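Local coordinates for protein inositol 2-dehydrogenase (Sinorhizobium meliloti, PDB 4HKT) that oxidises myo-inositol to scyllo-inosose with NAD+ as electron acceptor, the first step of myo-inositol degradation, at residues Y161-G166 with G204-Y209. Numbering follows the deposited sequence.
Sequences YIKRSG and GDAGDY. With EDO (1,2-ethanediol), chain Y.
Ile-162 meets Ala-206 and Asp-208 through one methyl branch, CG2. This methyl lies 4.0 Å from Ala-206 CB. The same methyl crosses the Asp-208 side chain at a slant, with Ile-162 CG2 3.7 Å from Asp-208 CB and 3.6 Å from Asp-208 OD2. The torsion of Ile-162 (chi1 -73°) sets CG2 opposite the backbone N and turns it to the 204-209 segment. Ile-203 of helix 201-205 touches both Ile-162 and Asp-208. The aliphatic chain of Lys-163 adds a looser contact at the margin, its CE resting 4.2 Å from Ala-206 CB.

No direct hydrogen bond joins the two segments. A water links them instead, donating to Ser-165 OG at 2.9 Å and to Asp-208 OD2 at 2.8 Å. Ser-165 OG also donates to Ile-162 O, in the carbonyl plane and on a lone pair. Ser-165 N uses the same oxygen, so two donors hold Ile-162 O. The other carboxylate oxygen, Asp-208 OD1, accepts from the backbone N of Ile-168, and weakly from that of Tyr-209. Both oxygens of this buried carboxylate therefore have polar partners.

A 1,2-ethanediol, probably from the crystallisation liquor, sits between the segments. Its O2 donates to Ala-206 O at 2.7 Å, and its C2 lies 3.4 Å from Ile-162 O. Gly-207, next to it, has positive phi (88°) and closes helix 201-205 in a Schellman motif.

The contact joins segment 161-166, on helix 159-163, to the end of helix 201-205 and the loop after it, in the C-terminal domain of this Gfo/Idh/MocA enzyme. Its chemistry is that of a small apolar touch beside a bridging water. The Asp-208 side chain serves both, its CB in the packing and its OD2 at the water. Its bond to Ile-168 ties 204-209 to the start of helix 168-184.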
ATOM      1  N   TYR B 161      -8.174 -30.275  22.158  1.00 21.62           N
ATOM      2  CA  TYR B 161      -6.997 -30.185  21.300  1.00 20.89           C
ATOM      3  C   TYR B 161      -5.807 -29.587  22.079  1.00 20.82           C
ATOM      4  O   TYR B 161      -4.701 -30.110  22.045  1.00 21.20           O
ATOM      5  CB  TYR B 161      -7.294 -29.325  20.067  1.00 22.73           C
ATOM      6  CG  TYR B 161      -6.080 -29.242  19.186  1.00 26.19           C
ATOM      7  CD1 TYR B 161      -5.901 -30.135  18.111  1.00 27.84           C
ATOM      8  CD2 TYR B 161      -5.060 -28.327  19.467  1.00 25.31           C
ATOM      9  CE1 TYR B 161      -4.740 -30.098  17.332  1.00 28.72           C
ATOM     10  CE2 TYR B 161      -3.925 -28.257  18.684  1.00 26.66           C
ATOM     11  CZ  TYR B 161      -3.755 -29.143  17.627  1.00 29.18           C
ATOM     12  OH  TYR B 161      -2.610 -29.073  16.884  1.00 27.86           O
ATOM     13  N   ILE B 162      -6.044 -28.475  22.766  1.00 20.95           N
ATOM     14  CA  ILE B 162      -4.981 -27.862  23.598  1.00 22.01           C
ATOM     15  C   ILE B 162      -4.271 -28.863  24.493  1.00 23.32           C
ATOM     16  O   ILE B 162      -3.033 -28.947  24.480  1.00 22.35           O
ATOM     17  CB  ILE B 162      -5.527 -26.684  24.374  1.00 20.18           C
ATOM     18  CG1 ILE B 162      -5.749 -25.541  23.364  1.00 20.12           C
ATOM     19  CG2 ILE B 162      -4.554 -26.277  25.491  1.00 20.76           C
ATOM     20  CD1 ILE B 162      -6.611 -24.439  23.863  1.00 21.03           C
ATOM     21  N   LYS B 163      -5.043 -29.640  25.253  1.00 24.72           N
ATOM     22  CA  LYS B 163      -4.478 -30.633  26.177  1.00 24.36           C
ATOM     23  C   LYS B 163      -3.585 -31.661  25.538  1.00 23.52           C
ATOM     24  O   LYS B 163      -2.733 -32.187  26.199  1.00 21.48           O
ATOM     25  CB  LYS B 163      -5.576 -31.336  26.987  1.00 27.75           C
ATOM     26  CG  LYS B 163      -6.089 -30.446  28.102  1.00 32.75           C
ATOM     27  CD  LYS B 163      -7.324 -30.994  28.785  1.00 41.12           C
ATOM     28  CE  LYS B 163      -7.654 -30.120  29.992  1.00 48.72           C
ATOM     29  NZ  LYS B 163      -9.056 -30.292  30.468  1.00 54.44           N
ATOM     30  N   ARG B 164      -3.749 -31.957  24.259  1.00 24.00           N
ATOM     31  CA  ARG B 164      -2.856 -32.944  23.638  0.50 26.01           C
ATOM     32  C   ARG B 164      -1.833 -32.305  22.676  1.00 25.87           C
ATOM     33  O   ARG B 164      -1.155 -33.006  21.923  1.00 25.92           O
ATOM     34  CB  ARG B 164      -3.665 -34.038  22.923  0.50 27.08           C
ATOM     35  CG  ARG B 164      -4.530 -33.567  21.775  0.50 27.66           C
ATOM     36  CD  ARG B 164      -5.312 -34.745  21.195  0.50 29.38           C
ATOM     37  NE  ARG B 164      -6.629 -34.320  20.792  0.50 28.85           N
ATOM     38  CZ  ARG B 164      -6.936 -33.884  19.584  0.50 30.14           C
ATOM     39  NH1 ARG B 164      -6.011 -33.841  18.638  0.50 32.13           N
ATOM     40  NH2 ARG B 164      -8.170 -33.487  19.334  0.50 31.08           N
ATOM     41  N   SER B 165      -1.711 -30.978  22.725  1.00 22.78           N
ATOM     42  CA  SER B 165      -0.973 -30.223  21.701  1.00 20.82           C
ATOM     43  C   SER B 165       0.478 -29.940  22.062  1.00 20.47           C
ATOM     44  O   SER B 165       1.248 -29.495  21.202  1.00 18.66           O
ATOM     45  CB  SER B 165      -1.675 -28.893  21.412  1.00 19.74           C
ATOM     46  OG  SER B 165      -1.561 -27.974  22.512  1.00 21.41           O
ATOM     47  N   GLY B 166       0.817 -30.130  23.334  1.00 17.36           N
ATOM     48  CA  GLY B 166       2.083 -29.727  23.878  1.00 18.56           C
ATOM     49  C   GLY B 166       2.251 -28.238  24.209  1.00 17.71           C
ATOM     50  O   GLY B 166       3.357 -27.807  24.594  1.00 16.82           O
ATOM     51  N   GLY B 204      -5.821 -20.974  29.812  1.00 20.42           N
ATOM     52  CA  GLY B 204      -5.039 -20.995  31.048  1.00 21.74           C
ATOM     53  C   GLY B 204      -5.394 -22.123  31.982  1.00 22.18           C
ATOM     54  O   GLY B 204      -4.517 -22.787  32.544  1.00 24.15           O
ATOM     55  N   ASP B 205      -6.683 -22.367  32.162  1.00 23.94           N
ATOM     56  CA  ASP B 205      -7.126 -23.476  33.021  1.00 24.71           C
ATOM     57  C   ASP B 205      -6.613 -24.810  32.477  1.00 25.16           C
ATOM     58  O   ASP B 205      -6.306 -25.729  33.239  1.00 24.34           O
ATOM     59  CB  ASP B 205      -8.666 -23.514  33.131  1.00 25.06           C
ATOM     60  CG  ASP B 205      -9.238 -22.304  33.872  1.00 28.85           C
ATOM     61  OD1 ASP B 205      -8.498 -21.633  34.658  1.00 29.67           O
ATOM     62  OD2 ASP B 205     -10.437 -22.010  33.664  1.00 27.36           O
ATOM     63  N   ALA B 206      -6.505 -24.919  31.156  1.00 24.23           N
ATOM     64  CA  ALA B 206      -5.944 -26.130  30.544  1.00 24.00           C
ATOM     65  C   ALA B 206      -4.408 -26.222  30.659  1.00 24.02           C
ATOM     66  O   ALA B 206      -3.816 -27.171  30.194  1.00 25.92           O
ATOM     67  CB  ALA B 206      -6.365 -26.222  29.076  1.00 23.34           C
ATOM     68  N   GLY B 207      -3.763 -25.238  31.263  1.00 23.80           N
ATOM     69  CA  GLY B 207      -2.299 -25.279  31.381  1.00 23.56           C
ATOM     70  C   GLY B 207      -1.511 -24.680  30.210  1.00 21.09           C
ATOM     71  O   GLY B 207      -0.305 -24.927  30.096  1.00 21.52           O
ATOM     72  N   ASP B 208      -2.159 -23.853  29.388  1.00 19.25           N
ATOM     73  CA  ASP B 208      -1.530 -23.307  28.194  1.00 19.01           C
ATOM     74  C   ASP B 208      -1.567 -21.763  28.261  1.00 18.06           C
ATOM     75  O   ASP B 208      -2.146 -21.188  29.150  1.00 19.53           O
ATOM     76  CB  ASP B 208      -2.230 -23.822  26.930  1.00 18.55           C
ATOM     77  CG  ASP B 208      -1.359 -23.756  25.690  1.00 20.44           C
ATOM     78  OD1 ASP B 208      -0.112 -23.477  25.786  1.00 20.05           O
ATOM     79  OD2 ASP B 208      -1.929 -23.987  24.589  1.00 20.94           O
ATOM     80  N   TYR B 209      -0.921 -21.128  27.291  1.00 17.73           N
ATOM     81  CA  TYR B 209      -0.913 -19.720  27.156  1.00 17.06           C
ATOM     82  C   TYR B 209      -1.490 -19.442  25.793  1.00 16.64           C
ATOM     83  O   TYR B 209      -1.432 -20.310  24.894  1.00 17.40           O
ATOM     84  CB  TYR B 209       0.547 -19.202  27.235  1.00 17.96           C
ATOM     85  CG  TYR B 209       1.244 -19.380  28.580  1.00 19.87           C
ATOM     86  CD1 TYR B 209       0.947 -18.545  29.656  1.00 21.49           C
ATOM     87  CD2 TYR B 209       2.243 -20.345  28.753  1.00 22.28           C
ATOM     88  CE1 TYR B 209       1.579 -18.689  30.889  1.00 21.77           C
ATOM     89  CE2 TYR B 209       2.888 -20.489  29.977  1.00 22.03           C
ATOM     90  CZ  TYR B 209       2.546 -19.659  31.035  1.00 23.80           C
ATOM     91  OH  TYR B 209       3.223 -19.802  32.228  1.00 26.04           O
TER
HETATM   92  C1  EDO Y 408      -0.565 -27.618  26.827  1.00 41.91           C
HETATM   93  O1  EDO Y 408       0.590 -28.374  27.216  1.00 44.12           O
HETATM   94  C2  EDO Y 408      -1.768 -28.217  27.524  1.00 45.71           C
HETATM   95  O2  EDO Y 408      -1.639 -28.063  28.934  1.00 45.33           O
HETATM   96  O   HOH W   1      -1.539 -25.105  22.096  1.00 15.00           O